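Local coordinates for type 3 secretion system translocon protein SctE (Shigella flexneri, PDB 3U0C) that inserts with its partner translocator into the host cell membrane, forming the pore through which type III secretion effectors enter the cytosol, at residues 124-129 against 165-170. Sequence-based numbering, arbitrary orientation.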
loop_
_atom_site.group_PDB
_atom_site.type_symbol
_atom_site.label_atom_id
_atom_site.label_comp_id
_atom_site.label_asym_id
_atom_site.label_seq_id
_atom_site.Cartn_x
_atom_site.Cartn_y
_atom_site.Cartn_z
ATOM N N SER A 124 12.296 12.175 -18.063
ATOM C CA SER A 124 12.850 12.110 -19.416
ATOM C C SER A 124 12.292 13.204 -20.323
ATOM O O SER A 124 13.028 14.038 -20.865
ATOM C CB SER A 124 12.546 10.756 -20.063
ATOM O OG SER A 124 13.402 9.758 -19.564
ATOM N N LYS A 125 10.981 13.170 -20.509
ATOM C CA LYS A 125 10.304 14.138 -21.329
ATOM C C LYS A 125 10.818 15.536 -21.018
ATOM O O LYS A 125 10.936 16.367 -21.914
ATOM C CB LYS A 125 8.812 14.064 -21.062
ATOM C CG LYS A 125 7.978 14.967 -21.934
ATOM C CD LYS A 125 6.486 14.768 -21.642
ATOM C CE LYS A 125 5.644 15.668 -22.543
ATOM N NZ LYS A 125 4.180 15.483 -22.297
ATOM N N ILE A 126 11.114 15.793 -19.744
ATOM C CA ILE A 126 11.561 17.117 -19.316
ATOM C C ILE A 126 13.004 17.377 -19.702
ATOM O O ILE A 126 13.344 18.462 -20.181
ATOM C CB ILE A 126 11.408 17.311 -17.794
ATOM C CG1 ILE A 126 9.923 17.264 -17.397
ATOM C CG2 ILE A 126 12.030 18.634 -17.340
ATOM C CD1 ILE A 126 9.688 17.394 -15.921
ATOM N N LYS A 127 13.856 16.388 -19.485
ATOM C CA LYS A 127 15.259 16.552 -19.818
ATOM C C LYS A 127 15.402 16.707 -21.330
ATOM O O LYS A 127 16.406 17.242 -21.821
ATOM C CB LYS A 127 16.076 15.373 -19.309
ATOM C CG LYS A 127 17.590 15.500 -19.577
ATOM C CD LYS A 127 18.316 14.234 -19.068
ATOM C CE LYS A 127 19.832 14.306 -19.268
ATOM N NZ LYS A 127 20.471 13.238 -18.438
ATOM N N ASP A 128 14.386 16.270 -22.065
ATOM C CA ASP A 128 14.413 16.360 -23.514
ATOM C C ASP A 128 13.883 17.700 -24.001
ATOM O O ASP A 128 14.387 18.284 -24.983
ATOM C CB ASP A 128 13.602 15.237 -24.133
ATOM C CG ASP A 128 13.958 15.010 -25.569
ATOM O OD1 ASP A 128 15.146 14.720 -25.826
ATOM O OD2 ASP A 128 13.074 15.149 -26.441
ATOM N N LEU A 129 12.851 18.190 -23.332
ATOM C CA LEU A 129 12.331 19.506 -23.668
ATOM C C LEU A 129 13.304 20.590 -23.232
ATOM O O LEU A 129 13.285 21.682 -23.763
ATOM C CB LEU A 129 10.978 19.721 -23.020
ATOM C CG LEU A 129 9.887 18.876 -23.658
ATOM C CD1 LEU A 129 8.798 18.535 -22.642
ATOM C CD2 LEU A 129 9.325 19.610 -24.871
ATOM N N ASP A 165 6.625 23.572 -19.119
ATOM C CA ASP A 165 5.907 23.951 -17.900
ATOM C C ASP A 165 4.834 22.919 -17.594
ATOM O O ASP A 165 4.635 22.565 -16.440
ATOM C CB ASP A 165 5.253 25.331 -18.012
ATOM C CG ASP A 165 6.254 26.441 -18.301
ATOM O OD1 ASP A 165 7.397 26.374 -17.794
ATOM O OD2 ASP A 165 5.883 27.381 -19.045
ATOM N N ALA A 166 4.134 22.449 -18.624
ATOM C CA ALA A 166 3.051 21.491 -18.414
ATOM C C ALA A 166 3.580 20.121 -18.001
ATOM O O ALA A 166 2.914 19.383 -17.252
ATOM C CB ALA A 166 2.159 21.387 -19.643
ATOM N N ALA A 167 4.788 19.796 -18.461
ATOM C CA ALA A 167 5.437 18.536 -18.109
ATOM C C ALA A 167 6.063 18.575 -16.724
ATOM O O ALA A 167 6.248 17.522 -16.099
ATOM C CB ALA A 167 6.473 18.147 -19.132
ATOM N N VAL A 168 6.401 19.765 -16.238
ATOM C CA VAL A 168 6.895 19.869 -14.871
ATOM C C VAL A 168 5.716 19.644 -13.939
ATOM O O VAL A 168 5.812 18.900 -12.966
ATOM C CB VAL A 168 7.530 21.227 -14.564
ATOM C CG1 VAL A 168 7.601 21.440 -13.054
ATOM C CG2 VAL A 168 8.913 21.338 -15.195
ATOM N N LYS A 169 4.598 20.284 -14.271
ATOM C CA LYS A 169 3.363 20.109 -13.530
ATOM C C LYS A 169 3.034 18.632 -13.437
ATOM O O LYS A 169 2.853 18.079 -12.344
ATOM C CB LYS A 169 2.226 20.833 -14.239
ATOM C CG LYS A 169 0.929 20.870 -13.457
ATOM C CD LYS A 169 -0.007 21.956 -14.007
ATOM C CE LYS A 169 -1.270 21.357 -14.612
ATOM N NZ LYS A 169 -2.046 22.385 -15.391
ATOM N N ASP A 170 2.963 17.993 -14.597
ATOM C CA ASP A 170 2.505 16.625 -14.657
ATOM C C ASP A 170 3.444 15.719 -13.874
ATOM O O ASP A 170 2.996 14.763 -13.232
ATOM C CB ASP A 170 2.351 16.153 -16.100
ATOM C CG ASP A 170 1.717 14.772 -16.197
ATOM O OD1 ASP A 170 0.509 14.633 -15.884
ATOM O OD2 ASP A 170 2.432 13.826 -16.592
#
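Ile126 lies against Ala167 and Val168 where helices 71-141 and 150-197 pair in the antiparallel coiled coil of this N-terminal translocator fragment. The segment axes approach to 9.5 Å, their N-to-C directions 158° apart. Across the two segments the nearest CA atoms are those of Ile126 and Ala167, 6.4 Å apart, a spacing consistent with Ala167 presenting only a methyl. Ala167 CB is met from three residues: Ile126 CG1 at 4.0 Å, Leu129 CD1 at 4.2 Å, about one turn after Ile126, and the aliphatic chain of Lys125 through CD. Ile126 has CG1 anti to its carbonyl carbon (chi1 -64°) and CD1 extended beyond it (chi2 178°), which carries the methyl across to the backbone at Ala167 and Val168. Val168 CG2 meets Ile126 CD1 at 4.1 Å. Leu129 is buried and also packs on Leu160, Lys163 and Lys164 of helix 150-197, while Ile126 reaches Arg171. Lys125 is fully extended past Ala167, its NZ 6.2 Å from Asp170 OD2, too far for a salt bridge although the opposite charges may attract weakly. No hydrogen bond joins the segments; their closest approach is Ile126 CD1 to the carbonyl O of Ala167, 3.4 Å.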